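Long-range contacts in Poly(A) RNA polymerase protein 2 (Saccharomyces cerevisiae, PDB 3NYB), which probably adds adenosines to the 3' ends of RNA, as the catalytic polymerase of the TRAMP RNA surveillance complex together with the zinc-knuckle protein AIR2: residues C191-M199 with L236-Y245; F246-I254 with S262-N273. The protein carries 1 engineered substitution. One frame throughout, in Å; residues are numbered along the deposited sequence.

Contact 1 of 2, residues C191-M199 with L236-Y245; sequences CLVFSFLHM and LGSSDGYPVY
Pro243, at the start of the second hairpin strand, rests its ring on one side of helix 191-198. Followed from CB outward, the ring meets three helix residues: CB lies 3.9 Å from Ser195 CA, CG sits 3.4 Å from His198 CB, and CD reaches the far end of the Phe194 ring, 3.9 Å from its CZ. A compact, rigid proline suits a place where the strand comes so close to a helix. Phe194 CG is anti to the backbone N (chi1 169°), which carries its ring out beside Pro243, and its CE1 also covers a face of the His198 imidazole.

Ser195 is small enough to let Leu236 CD2 approach its CB at 3.8 Å. The same methyl packs on Cys191 SG at 4.0 Å, a weakly polar sulfur that a leucine methyl can pack against. Beyond the helix end, Met199 bends at chi3 (-65°) and lays SD over one face of Tyr245, 3.9 Å from the ring centroid, while CE meets CE2 of that ring at 3.5 Å. Tyr48 and Cys49 of Protein AIR2 pack on Met199 and Tyr245 respectively. The arrangement is a β-hairpin docked across a helix by apolar contacts, with a Met-aromatic pair at one end.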
ATOM      1  N   CYS A 191       2.073   3.393  -5.368  1.00 37.96           N
ATOM      2  CA  CYS A 191       1.622   4.506  -6.196  1.00 47.82           C
ATOM      3  C   CYS A 191       0.463   5.280  -5.569  1.00 49.67           C
ATOM      4  O   CYS A 191       0.542   6.498  -5.412  1.00 59.94           O
ATOM      5  CB  CYS A 191       1.229   4.030  -7.592  1.00 41.61           C
ATOM      6  SG  CYS A 191       0.765   5.381  -8.668  1.00 69.43           S
ATOM      7  N   LEU A 192      -0.609   4.575  -5.218  1.00 39.70           N
ATOM      8  CA  LEU A 192      -1.800   5.217  -4.660  1.00 38.33           C
ATOM      9  C   LEU A 192      -1.480   6.087  -3.460  1.00 41.48           C
ATOM     10  O   LEU A 192      -1.913   7.232  -3.376  1.00 45.62           O
ATOM     11  CB  LEU A 192      -2.834   4.175  -4.248  1.00 36.55           C
ATOM     12  CG  LEU A 192      -3.418   3.283  -5.333  1.00 36.33           C
ATOM     13  CD1 LEU A 192      -4.319   2.242  -4.685  1.00 30.36           C
ATOM     14  CD2 LEU A 192      -4.167   4.092  -6.379  1.00 29.58           C
ATOM     15  N   VAL A 193      -0.732   5.528  -2.522  1.00 40.61           N
ATOM     16  CA  VAL A 193      -0.353   6.259  -1.330  1.00 31.08           C
ATOM     17  C   VAL A 193       0.494   7.455  -1.725  1.00 39.94           C
ATOM     18  O   VAL A 193       0.231   8.578  -1.311  1.00 44.78           O
ATOM     19  CB  VAL A 193       0.435   5.365  -0.373  1.00 24.01           C
ATOM     20  CG1 VAL A 193       0.758   6.100   0.917  1.00 27.96           C
ATOM     21  CG2 VAL A 193      -0.358   4.133  -0.073  1.00 19.75           C
ATOM     22  N   PHE A 194       1.512   7.206  -2.537  1.00 36.25           N
ATOM     23  CA  PHE A 194       2.423   8.259  -2.945  1.00 31.72           C
ATOM     24  C   PHE A 194       1.657   9.425  -3.561  1.00 43.89           C
ATOM     25  O   PHE A 194       1.813  10.572  -3.143  1.00 47.27           O
ATOM     26  CB  PHE A 194       3.451   7.722  -3.932  1.00 31.95           C
ATOM     27  CG  PHE A 194       4.264   8.793  -4.603  1.00 46.25           C
ATOM     28  CD1 PHE A 194       4.994   9.700  -3.850  1.00 60.07           C
ATOM     29  CD2 PHE A 194       4.306   8.885  -5.986  1.00 46.38           C
ATOM     30  CE1 PHE A 194       5.742  10.682  -4.464  1.00 60.53           C
ATOM     31  CE2 PHE A 194       5.049   9.858  -6.605  1.00 54.65           C
ATOM     32  CZ  PHE A 194       5.771  10.759  -5.843  1.00 61.00           C
ATOM     33  N   SER A 195       0.826   9.119  -4.553  1.00 37.15           N
ATOM     34  CA  SER A 195       0.019  10.129  -5.198  1.00 46.90           C
ATOM     35  C   SER A 195      -0.752  10.920  -4.148  1.00 57.57           C
ATOM     36  O   SER A 195      -0.574  12.137  -4.012  1.00 57.77           O
ATOM     37  CB  SER A 195      -0.946   9.479  -6.180  1.00 55.69           C
ATOM     38  OG  SER A 195      -2.050  10.328  -6.433  1.00 69.62           O
ATOM     39  N   PHE A 196      -1.600  10.217  -3.402  1.00 47.43           N
ATOM     40  CA  PHE A 196      -2.400  10.829  -2.348  1.00 43.88           C
ATOM     41  C   PHE A 196      -1.594  11.795  -1.475  1.00 50.16           C
ATOM     42  O   PHE A 196      -1.957  12.963  -1.325  1.00 68.90           O
ATOM     43  CB  PHE A 196      -3.058   9.740  -1.506  1.00 40.20           C
ATOM     44  CG  PHE A 196      -3.456  10.182  -0.127  1.00 39.91           C
ATOM     45  CD1 PHE A 196      -4.626  10.897   0.079  1.00 37.21           C
ATOM     46  CD2 PHE A 196      -2.673   9.849   0.974  1.00 29.11           C
ATOM     47  CE1 PHE A 196      -5.000  11.286   1.359  1.00 34.90           C
ATOM     48  CE2 PHE A 196      -3.045  10.233   2.251  1.00 24.95           C
ATOM     49  CZ  PHE A 196      -4.212  10.958   2.444  1.00 26.46           C
ATOM     50  N   LEU A 197      -0.498  11.315  -0.910  1.00 38.53           N
ATOM     51  CA  LEU A 197       0.367  12.157  -0.088  1.00 39.36           C
ATOM     52  C   LEU A 197       0.782  13.429  -0.818  1.00 50.75           C
ATOM     53  O   LEU A 197       0.620  14.531  -0.301  1.00 68.42           O
ATOM     54  CB  LEU A 197       1.614  11.374   0.352  1.00 40.01           C
ATOM     55  CG  LEU A 197       1.739  10.849   1.792  1.00 39.53           C
ATOM     56  CD1 LEU A 197       0.444  10.270   2.332  1.00 42.80           C
ATOM     57  CD2 LEU A 197       2.876   9.834   1.918  1.00 37.31           C
ATOM     58  N   HIS A 198       1.308  13.275  -2.029  1.00 52.77           N
ATOM     59  CA  HIS A 198       1.936  14.391  -2.724  1.00 51.23           C
ATOM     60  C   HIS A 198       0.978  15.448  -3.241  1.00 63.04           C
ATOM     61  O   HIS A 198       1.390  16.576  -3.507  1.00 75.64           O
ATOM     62  CB  HIS A 198       2.856  13.902  -3.840  1.00 48.89           C
ATOM     63  CG  HIS A 198       4.304  14.013  -3.511  1.00 73.33           C
ATOM     64  ND1 HIS A 198       4.787  13.890  -2.216  1.00 80.47           N
ATOM     65  CD2 HIS A 198       5.391  14.241  -4.283  1.00 86.17           C
ATOM     66  CE1 HIS A 198       6.093  14.034  -2.218  1.00 82.85           C
ATOM     67  NE2 HIS A 198       6.491  14.248  -3.465  1.00 89.10           N
ATOM     68  N   MET A 199      -0.296  15.104  -3.380  1.00 53.51           N
ATOM     69  CA  MET A 199      -1.256  16.108  -3.819  1.00 58.53           C
ATOM     70  C   MET A 199      -2.398  16.351  -2.835  1.00 65.00           C
ATOM     71  O   MET A 199      -3.538  16.576  -3.226  1.00 80.49           O
ATOM     72  CB  MET A 199      -1.783  15.789  -5.215  1.00 59.17           C
ATOM     73  CG  MET A 199      -2.338  14.414  -5.385  1.00 40.26           C
ATOM     74  SD  MET A 199      -2.907  14.209  -7.075  1.00 63.31           S
ATOM     75  CE  MET A 199      -4.248  15.393  -7.099  1.00187.11           C
ATOM     76  N   LEU A 236      -3.761   7.394 -13.290  1.00 48.80           N
ATOM     77  CA  LEU A 236      -2.607   7.919 -12.568  1.00 49.72           C
ATOM     78  C   LEU A 236      -1.330   7.769 -13.371  1.00 55.71           C
ATOM     79  O   LEU A 236      -1.112   6.741 -14.011  1.00 58.92           O
ATOM     80  CB  LEU A 236      -2.434   7.224 -11.213  1.00 46.74           C
ATOM     81  CG  LEU A 236      -3.381   7.613 -10.085  1.00 36.36           C
ATOM     82  CD1 LEU A 236      -4.645   6.836 -10.218  1.00 36.85           C
ATOM     83  CD2 LEU A 236      -2.730   7.315  -8.760  1.00 46.77           C
ATOM     84  N   GLY A 237      -0.486   8.797 -13.317  1.00 48.13           N
ATOM     85  CA  GLY A 237       0.797   8.787 -13.996  1.00 53.61           C
ATOM     86  C   GLY A 237       1.784   9.731 -13.339  1.00 70.17           C
ATOM     87  O   GLY A 237       1.510  10.280 -12.271  1.00 69.67           O
ATOM     88  N   SER A 238       2.936   9.920 -13.977  1.00 76.15           N
ATOM     89  CA  SER A 238       3.973  10.802 -13.448  1.00 80.78           C
ATOM     90  C   SER A 238       4.667  11.609 -14.537  1.00 92.32           C
ATOM     91  O   SER A 238       5.498  11.089 -15.285  1.00 94.03           O
ATOM     92  CB  SER A 238       5.009  10.014 -12.641  1.00 82.40           C
ATOM     93  OG  SER A 238       4.704  10.034 -11.257  1.00 81.87           O
ATOM     94  N   SER A 239       4.318  12.888 -14.615  1.00 96.06           N
ATOM     95  CA  SER A 239       4.998  13.816 -15.501  1.00 96.01           C
ATOM     96  C   SER A 239       6.046  14.579 -14.710  1.00 97.08           C
ATOM     97  O   SER A 239       5.724  15.518 -13.987  1.00 91.88           O
ATOM     98  CB  SER A 239       4.004  14.795 -16.124  1.00 98.30           C
ATOM     99  OG  SER A 239       4.678  15.816 -16.837  1.00103.24           O
ATOM    100  N   ASP A 240       7.297  14.155 -14.838  1.00106.17           N
ATOM    101  CA  ASP A 240       8.412  14.836 -14.188  1.00113.28           C
ATOM    102  C   ASP A 240       8.405  14.635 -12.677  1.00111.70           C
ATOM    103  O   ASP A 240       8.381  15.602 -11.918  1.00106.18           O
ATOM    104  CB  ASP A 240       8.388  16.331 -14.515  1.00118.11           C
ATOM    105  CG  ASP A 240       8.158  16.600 -15.989  1.00124.74           C
ATOM    106  OD1 ASP A 240       8.460  15.706 -16.811  1.00127.54           O
ATOM    107  OD2 ASP A 240       7.675  17.702 -16.325  1.00125.25           O
ATOM    108  N   GLY A 241       8.431  13.376 -12.250  1.00117.02           N
ATOM    109  CA  GLY A 241       8.473  13.043 -10.837  1.00118.62           C
ATOM    110  C   GLY A 241       7.343  13.675 -10.048  1.00119.52           C
ATOM    111  O   GLY A 241       7.411  13.791  -8.824  1.00117.72           O
ATOM    112  N   TYR A 242       6.302  14.091 -10.760  1.00117.74           N
ATOM    113  CA  TYR A 242       5.127  14.681 -10.135  1.00108.88           C
ATOM    114  C   TYR A 242       3.903  13.804 -10.373  1.00 93.25           C
ATOM    115  O   TYR A 242       3.522  13.570 -11.517  1.00 97.53           O
ATOM    116  CB  TYR A 242       4.867  16.080 -10.697  1.00120.52           C
ATOM    117  CG  TYR A 242       5.636  17.193 -10.018  1.00131.42           C
ATOM    118  CD1 TYR A 242       5.286  17.629  -8.747  1.00140.05           C
ATOM    119  CD2 TYR A 242       6.696  17.824 -10.658  1.00132.93           C
ATOM    120  CE1 TYR A 242       5.977  18.653  -8.124  1.00146.06           C
ATOM    121  CE2 TYR A 242       7.394  18.849 -10.044  1.00138.34           C
ATOM    122  CZ  TYR A 242       7.030  19.260  -8.777  1.00145.47           C
ATOM    123  OH  TYR A 242       7.720  20.280  -8.160  1.00147.50           O
ATOM    124  N   PRO A 243       3.291  13.303  -9.290  1.00 81.50           N
ATOM    125  CA  PRO A 243       2.037  12.550  -9.380  1.00 77.59           C
ATOM    126  C   PRO A 243       0.969  13.341 -10.129  1.00 75.24           C
ATOM    127  O   PRO A 243       0.838  14.550  -9.934  1.00 71.31           O
ATOM    128  CB  PRO A 243       1.638  12.366  -7.908  1.00 73.43           C
ATOM    129  CG  PRO A 243       2.497  13.344  -7.148  1.00 66.25           C
ATOM    130  CD  PRO A 243       3.774  13.352  -7.904  1.00 72.07           C
ATOM    131  N   VAL A 244       0.204  12.652 -10.969  1.00 73.85           N
ATOM    132  CA  VAL A 244      -0.684  13.306 -11.919  1.00 63.49           C
ATOM    133  C   VAL A 244      -1.932  12.476 -12.184  1.00 62.87           C
ATOM    134  O   VAL A 244      -1.861  11.252 -12.253  1.00 65.24           O
ATOM    135  CB  VAL A 244       0.050  13.517 -13.261  1.00 53.72           C
ATOM    136  CG1 VAL A 244      -0.900  13.365 -14.438  1.00 54.63           C
ATOM    137  CG2 VAL A 244       0.748  14.856 -13.279  1.00 48.34           C
ATOM    138  N   TYR A 245      -3.079  13.134 -12.320  1.00 56.00           N
ATOM    139  CA  TYR A 245      -4.258  12.469 -12.863  1.00 56.65           C
ATOM    140  C   TYR A 245      -4.428  12.869 -14.320  1.00 63.12           C
ATOM    141  O   TYR A 245      -4.150  14.006 -14.698  1.00 73.00           O
ATOM    142  CB  TYR A 245      -5.538  12.869 -12.126  1.00 59.40           C
ATOM    143  CG  TYR A 245      -5.570  12.626 -10.638  1.00 60.36           C
ATOM    144  CD1 TYR A 245      -4.770  11.661 -10.042  1.00 63.66           C
ATOM    145  CD2 TYR A 245      -6.441  13.343  -9.830  1.00 63.31           C
ATOM    146  CE1 TYR A 245      -4.816  11.443  -8.672  1.00 62.82           C
ATOM    147  CE2 TYR A 245      -6.498  13.128  -8.466  1.00 75.64           C
ATOM    148  CZ  TYR A 245      -5.683  12.179  -7.889  1.00 68.17           C
ATOM    149  OH  TYR A 245      -5.744  11.975  -6.529  1.00 66.32           O
TER

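Contact 2 of 2, residues F246-I254 with S262-N273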
ATOM      1  N   PHE A 246      -4.891  11.938 -15.143  1.00 62.85           N
ATOM      2  CA  PHE A 246      -5.380  12.302 -16.466  1.00 65.53           C
ATOM      3  C   PHE A 246      -6.602  11.474 -16.833  1.00 68.05           C
ATOM      4  O   PHE A 246      -6.731  10.339 -16.388  1.00 69.75           O
ATOM      5  CB  PHE A 246      -4.282  12.223 -17.539  1.00 68.91           C
ATOM      6  CG  PHE A 246      -3.587  10.892 -17.629  1.00 68.49           C
ATOM      7  CD1 PHE A 246      -4.059   9.905 -18.476  1.00 63.47           C
ATOM      8  CD2 PHE A 246      -2.433  10.648 -16.901  1.00 67.29           C
ATOM      9  CE1 PHE A 246      -3.408   8.687 -18.574  1.00 67.83           C
ATOM     10  CE2 PHE A 246      -1.780   9.434 -16.997  1.00 58.68           C
ATOM     11  CZ  PHE A 246      -2.268   8.452 -17.833  1.00 60.09           C
ATOM     12  N   PRO A 247      -7.517  12.051 -17.630  1.00 75.60           N
ATOM     13  CA  PRO A 247      -8.770  11.362 -17.960  1.00 71.42           C
ATOM     14  C   PRO A 247      -8.501  10.166 -18.870  1.00 72.28           C
ATOM     15  O   PRO A 247      -7.611  10.226 -19.715  1.00 71.15           O
ATOM     16  CB  PRO A 247      -9.583  12.435 -18.700  1.00 69.95           C
ATOM     17  CG  PRO A 247      -8.843  13.737 -18.482  1.00 66.21           C
ATOM     18  CD  PRO A 247      -7.417  13.359 -18.301  1.00 72.28           C
ATOM     19  N   LYS A 248      -9.253   9.087 -18.690  1.00 70.27           N
ATOM     20  CA  LYS A 248      -9.046   7.891 -19.493  1.00 80.31           C
ATOM     21  C   LYS A 248      -9.121   8.242 -20.965  1.00 92.80           C
ATOM     22  O   LYS A 248      -8.328   7.756 -21.774  1.00100.65           O
ATOM     23  CB  LYS A 248     -10.103   6.836 -19.167  1.00 91.87           C
ATOM     24  CG  LYS A 248     -10.147   6.412 -17.708  1.00 93.88           C
ATOM     25  CD  LYS A 248      -8.991   5.500 -17.355  1.00 95.62           C
ATOM     26  CE  LYS A 248      -9.061   5.076 -15.897  1.00 99.06           C
ATOM     27  NZ  LYS A 248     -10.118   4.057 -15.649  1.00 91.23           N
ATOM     28  N   SER A 249     -10.080   9.104 -21.292  1.00 94.18           N
ATOM     29  CA  SER A 249     -10.395   9.459 -22.673  1.00 86.82           C
ATOM     30  C   SER A 249      -9.205   9.995 -23.465  1.00 85.10           C
ATOM     31  O   SER A 249      -9.191   9.910 -24.691  1.00 78.12           O
ATOM     32  CB  SER A 249     -11.545  10.465 -22.696  1.00 81.62           C
ATOM     33  OG  SER A 249     -11.434  11.372 -21.614  1.00 81.93           O
ATOM     34  N   THR A 250      -8.209  10.537 -22.767  1.00 88.09           N
ATOM     35  CA  THR A 250      -7.014  11.069 -23.419  1.00 88.71           C
ATOM     36  C   THR A 250      -5.947   9.996 -23.623  1.00 79.91           C
ATOM     37  O   THR A 250      -5.062  10.143 -24.467  1.00 63.27           O
ATOM     38  CB  THR A 250      -6.398  12.244 -22.624  1.00 89.56           C
ATOM     39  OG1 THR A 250      -5.572  11.737 -21.569  1.00 81.24           O
ATOM     40  CG2 THR A 250      -7.486  13.131 -22.039  1.00 91.76           C
ATOM     41  N   TRP A 251      -6.027   8.920 -22.846  1.00 81.64           N
ATOM     42  CA  TRP A 251      -5.082   7.817 -22.990  1.00 86.49           C
ATOM     43  C   TRP A 251      -5.528   6.951 -24.149  1.00 88.04           C
ATOM     44  O   TRP A 251      -6.253   5.976 -23.962  1.00 85.89           O
ATOM     45  CB  TRP A 251      -4.997   6.975 -21.715  1.00 86.20           C
ATOM     46  CG  TRP A 251      -3.727   6.167 -21.614  1.00 78.74           C
ATOM     47  CD1 TRP A 251      -2.832   5.920 -22.614  1.00 77.16           C
ATOM     48  CD2 TRP A 251      -3.232   5.479 -20.449  1.00 68.93           C
ATOM     49  NE1 TRP A 251      -1.804   5.135 -22.143  1.00 75.08           N
ATOM     50  CE2 TRP A 251      -2.025   4.854 -20.837  1.00 74.10           C
ATOM     51  CE3 TRP A 251      -3.691   5.341 -19.145  1.00 63.21           C
ATOM     52  CZ2 TRP A 251      -1.275   4.094 -19.927  1.00 75.68           C
ATOM     53  CZ3 TRP A 251      -2.937   4.587 -18.255  1.00 63.54           C
ATOM     54  CH2 TRP A 251      -1.743   3.973 -18.652  1.00 60.79           C
ATOM     55  N   SER A 252      -5.093   7.315 -25.350  1.00 98.83           N
ATOM     56  CA  SER A 252      -5.531   6.640 -26.565  1.00 99.95           C
ATOM     57  C   SER A 252      -4.941   5.238 -26.675  1.00 97.19           C
ATOM     58  O   SER A 252      -5.560   4.333 -27.237  1.00 96.36           O
ATOM     59  CB  SER A 252      -5.153   7.473 -27.791  1.00 96.49           C
ATOM     60  OG  SER A 252      -5.506   8.835 -27.606  1.00 96.28           O
ATOM     61  N   ALA A 253      -3.743   5.065 -26.126  1.00 97.84           N
ATOM     62  CA  ALA A 253      -3.039   3.793 -26.198  1.00101.67           C
ATOM     63  C   ALA A 253      -3.912   2.591 -25.801  1.00108.24           C
ATOM     64  O   ALA A 253      -3.670   1.468 -26.246  1.00113.95           O
ATOM     65  CB  ALA A 253      -1.768   3.847 -25.350  1.00 96.20           C
ATOM     66  N   ILE A 254      -4.930   2.832 -24.980  1.00103.77           N
ATOM     67  CA  ILE A 254      -5.758   1.749 -24.456  1.00102.33           C
ATOM     68  C   ILE A 254      -7.257   2.036 -24.536  1.00111.51           C
ATOM     69  O   ILE A 254      -8.061   1.293 -23.968  1.00108.94           O
ATOM     70  CB  ILE A 254      -5.413   1.463 -22.981  1.00 94.23           C
ATOM     71  CG1 ILE A 254      -5.718   2.691 -22.121  1.00 71.68           C
ATOM     72  CG2 ILE A 254      -3.955   1.057 -22.840  1.00102.90           C
ATOM     73  CD1 ILE A 254      -5.084   2.650 -20.760  1.00 61.66           C
ATOM     74  N   SER A 262     -12.069  -0.070 -13.677  1.00 62.45           N
ATOM     75  CA  SER A 262     -10.834  -0.733 -13.297  1.00 66.27           C
ATOM     76  C   SER A 262      -9.719   0.284 -13.065  1.00 65.86           C
ATOM     77  O   SER A 262      -9.702   1.354 -13.674  1.00 65.40           O
ATOM     78  CB  SER A 262     -10.425  -1.747 -14.370  1.00 64.67           C
ATOM     79  OG  SER A 262     -10.175  -1.110 -15.609  1.00 62.43           O
ATOM     80  N   LEU A 263      -8.790  -0.058 -12.181  1.00 62.13           N
ATOM     81  CA  LEU A 263      -7.700   0.839 -11.833  1.00 53.09           C
ATOM     82  C   LEU A 263      -6.751   1.002 -13.009  1.00 58.20           C
ATOM     83  O   LEU A 263      -6.308   0.018 -13.593  1.00 61.23           O
ATOM     84  CB  LEU A 263      -6.933   0.274 -10.647  1.00 44.08           C
ATOM     85  CG  LEU A 263      -6.320   1.262  -9.658  1.00 38.22           C
ATOM     86  CD1 LEU A 263      -5.133   0.614  -8.955  1.00 45.19           C
ATOM     87  CD2 LEU A 263      -5.893   2.530 -10.358  1.00 41.58           C
ATOM     88  N   ALA A 264      -6.437   2.249 -13.351  1.00 58.97           N
ATOM     89  CA  ALA A 264      -5.512   2.535 -14.442  1.00 52.11           C
ATOM     90  C   ALA A 264      -4.344   3.377 -13.966  1.00 48.19           C
ATOM     91  O   ALA A 264      -4.490   4.563 -13.670  1.00 52.29           O
ATOM     92  CB  ALA A 264      -6.225   3.228 -15.569  1.00 43.01           C
ATOM     93  N   ILE A 265      -3.185   2.747 -13.883  1.00 42.32           N
ATOM     94  CA  ILE A 265      -1.973   3.425 -13.472  1.00 39.91           C
ATOM     95  C   ILE A 265      -0.941   3.227 -14.570  1.00 47.44           C
ATOM     96  O   ILE A 265      -0.696   2.098 -15.004  1.00 48.60           O
ATOM     97  CB  ILE A 265      -1.445   2.867 -12.135  1.00 35.53           C
ATOM     98  CG1 ILE A 265      -2.395   3.219 -11.001  1.00 39.68           C
ATOM     99  CG2 ILE A 265      -0.077   3.422 -11.824  1.00 40.02           C
ATOM    100  CD1 ILE A 265      -2.066   2.515  -9.710  1.00 39.69           C
ATOM    101  N   GLN A 266      -0.352   4.329 -15.024  1.00 47.00           N
ATOM    102  CA  GLN A 266       0.574   4.303 -16.148  1.00 54.88           C
ATOM    103  C   GLN A 266       1.853   3.536 -15.836  1.00 54.52           C
ATOM    104  O   GLN A 266       2.571   3.865 -14.886  1.00 55.60           O
ATOM    105  CB  GLN A 266       0.912   5.728 -16.584  1.00 60.19           C
ATOM    106  CG  GLN A 266       1.536   5.818 -17.958  1.00 65.81           C
ATOM    107  CD  GLN A 266       1.398   7.196 -18.559  1.00 63.87           C
ATOM    108  OE1 GLN A 266       1.834   8.189 -17.970  1.00 67.97           O
ATOM    109  NE2 GLN A 266       0.789   7.267 -19.743  1.00 51.73           N
ATOM    110  N   ASP A 267       2.132   2.514 -16.641  1.00 58.26           N
ATOM    111  CA  ASP A 267       3.331   1.699 -16.465  1.00 62.21           C
ATOM    112  C   ASP A 267       4.578   2.555 -16.661  1.00 68.76           C
ATOM    113  O   ASP A 267       4.773   3.127 -17.730  1.00 80.51           O
ATOM    114  CB  ASP A 267       3.327   0.531 -17.454  1.00 63.68           C
ATOM    115  CG  ASP A 267       4.373  -0.516 -17.128  1.00 68.86           C
ATOM    116  OD1 ASP A 267       5.258  -0.234 -16.288  1.00 71.48           O
ATOM    117  OD2 ASP A 267       4.310  -1.623 -17.714  1.00 66.59           O
ATOM    118  N   PRO A 268       5.427   2.648 -15.625  1.00 60.19           N
ATOM    119  CA  PRO A 268       6.608   3.518 -15.677  1.00 53.89           C
ATOM    120  C   PRO A 268       7.600   3.145 -16.765  1.00 65.55           C
ATOM    121  O   PRO A 268       8.398   3.986 -17.157  1.00 68.89           O
ATOM    122  CB  PRO A 268       7.263   3.299 -14.314  1.00 43.77           C
ATOM    123  CG  PRO A 268       6.188   2.845 -13.442  1.00 46.96           C
ATOM    124  CD  PRO A 268       5.277   2.021 -14.304  1.00 55.08           C
ATOM    125  N   GLY A 269       7.569   1.900 -17.226  1.00 70.01           N
ATOM    126  CA  GLY A 269       8.525   1.433 -18.216  1.00 77.07           C
ATOM    127  C   GLY A 269       7.896   1.360 -19.583  1.00 84.77           C
ATOM    128  O   GLY A 269       8.539   1.035 -20.578  1.00 96.62           O
ATOM    129  N   ASP A 270       6.614   1.680 -19.614  1.00 78.08           N
ATOM    130  CA  ASP A 270       5.834   1.633 -20.826  1.00 81.98           C
ATOM    131  C   ASP A 270       4.593   2.472 -20.571  1.00 83.69           C
ATOM    132  O   ASP A 270       3.630   2.011 -19.952  1.00 75.27           O
ATOM    133  CB  ASP A 270       5.486   0.185 -21.165  1.00 86.64           C
ATOM    134  CG  ASP A 270       4.525   0.069 -22.332  1.00 94.47           C
ATOM    135  OD1 ASP A 270       4.956  -0.338 -23.430  1.00 79.53           O
ATOM    136  OD2 ASP A 270       3.327   0.361 -22.143  1.00111.93           O
ATOM    137  N   GLU A 271       4.647   3.725 -21.009  1.00 86.74           N
ATOM    138  CA  GLU A 271       3.541   4.649 -20.826  1.00 79.97           C
ATOM    139  C   GLU A 271       2.365   4.208 -21.681  1.00 69.10           C
ATOM    140  O   GLU A 271       1.325   4.862 -21.711  1.00 60.71           O
ATOM    141  CB  GLU A 271       3.973   6.064 -21.201  1.00 87.36           C
ATOM    142  CG  GLU A 271       4.772   6.139 -22.498  1.00 96.55           C
ATOM    143  CD  GLU A 271       4.564   7.446 -23.250  1.00 98.08           C
ATOM    144  OE1 GLU A 271       4.519   8.519 -22.606  1.00 94.83           O
ATOM    145  OE2 GLU A 271       4.449   7.392 -24.495  1.00102.11           O
ATOM    146  N   SER A 272       2.543   3.080 -22.361  1.00 67.66           N
ATOM    147  CA  SER A 272       1.549   2.547 -23.282  1.00 72.49           C
ATOM    148  C   SER A 272       0.469   1.690 -22.612  1.00 71.30           C
ATOM    149  O   SER A 272      -0.628   1.551 -23.145  1.00 71.63           O
ATOM    150  CB  SER A 272       2.245   1.742 -24.381  1.00 78.81           C
ATOM    151  OG  SER A 272       1.445   0.653 -24.802  1.00 85.72           O
ATOM    152  N   ASN A 273       0.777   1.107 -21.457  1.00 70.02           N
ATOM    153  CA  ASN A 273      -0.207   0.295 -20.744  1.00 73.85           C
ATOM    154  C   ASN A 273      -0.230   0.546 -19.235  1.00 66.97           C
ATOM    155  O   ASN A 273       0.737   1.057 -18.666  1.00 70.64           O
ATOM    156  CB  ASN A 273       0.021  -1.193 -21.019  1.00 85.72           C
ATOM    157  CG  ASN A 273       1.058  -1.807 -20.097  1.00 83.05           C
ATOM    158  OD1 ASN A 273       0.878  -2.920 -19.599  1.00 70.17           O
ATOM    159  ND2 ASN A 273       2.148  -1.083 -19.862  1.00 84.61           N
TER
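The loop 266-273 carries the Asp-Pro and Asn residues that, in Cid1-type poly(A) polymerases, probably mark the nucleotide recognition motif, and it is braced here by Trp251, from the turn that follows strand 243-247 and the short 3-10 segment 248-250. With chi1 at -159°, CG of Trp251 turned from the backbone N, the indole runs into the loop, where CH2 comes 3.4 Å from Gln266 CA. Its NE1 makes a weak hydrogen bond to Glu271 O at 3.2 Å.

Gln266 suits its place by having both a long aliphatic stem and an amide. CB and CG pass along the benzo ring, and the amide stands steeply to the indole, the planes 76° apart, with NE2 over one face. NE2 also gives a hydrogen bond to Glu271 O, 3.2 Å away, on a lone pair in the carbonyl plane. Phe246 CZ covers the same indole face, 3.6 Å above it, and Ile254 CD1 lies over the opposite one. With an alanine here, Glu271 O would probably lose this amide donor, and a gap would open between the Phe246 and Trp251 rings and the loop.

Farther along, Lys248 lays CE against Ala264 CB at 3.4 Å, a methyl small enough for the aliphatic stem to lie against; Lys248 NZ bonds Ser262 O only weakly and Tyr231 O more strongly. Asp267 braces the turn from both carboxylate oxygens: OD1 accepts from Gly269 N in an Asx turn, and OD2 takes Asn273 ND2 at 3.1 Å through its anti lone pair, nearly straight at 163°. Pro268, with its fixed phi, fits the type I turn from Asp267 to Asp270. Two successive type I turns with an Asx turn inside the first, backed by an aromatic pair, form an arrangement consistent with the nucleotide recognition motif of Cid1-type polymerases.

Overall arrangement
The two contacts follow each other along the chain, and strand 243-247 serves both: its first half faces helix 186-198 in contact 1, its end leads into the Trp251 region of contact 2. Their centres are 14 Å apart. The neighbouring strand 234-238 joins them more directly, because Leu236 probably bonds through its O to Gln266 N (2.7 Å) and through its N to Ala264 O (2.9 Å), tying the loop of contact 2 to the hairpin. Cys191 SG also packs on Ile265 CG2. AIR2 reaches both contacts, chiefly contact 1. If 266-273 is the nucleotide recognition motif, the hairpin connects it to the helices of the central domain.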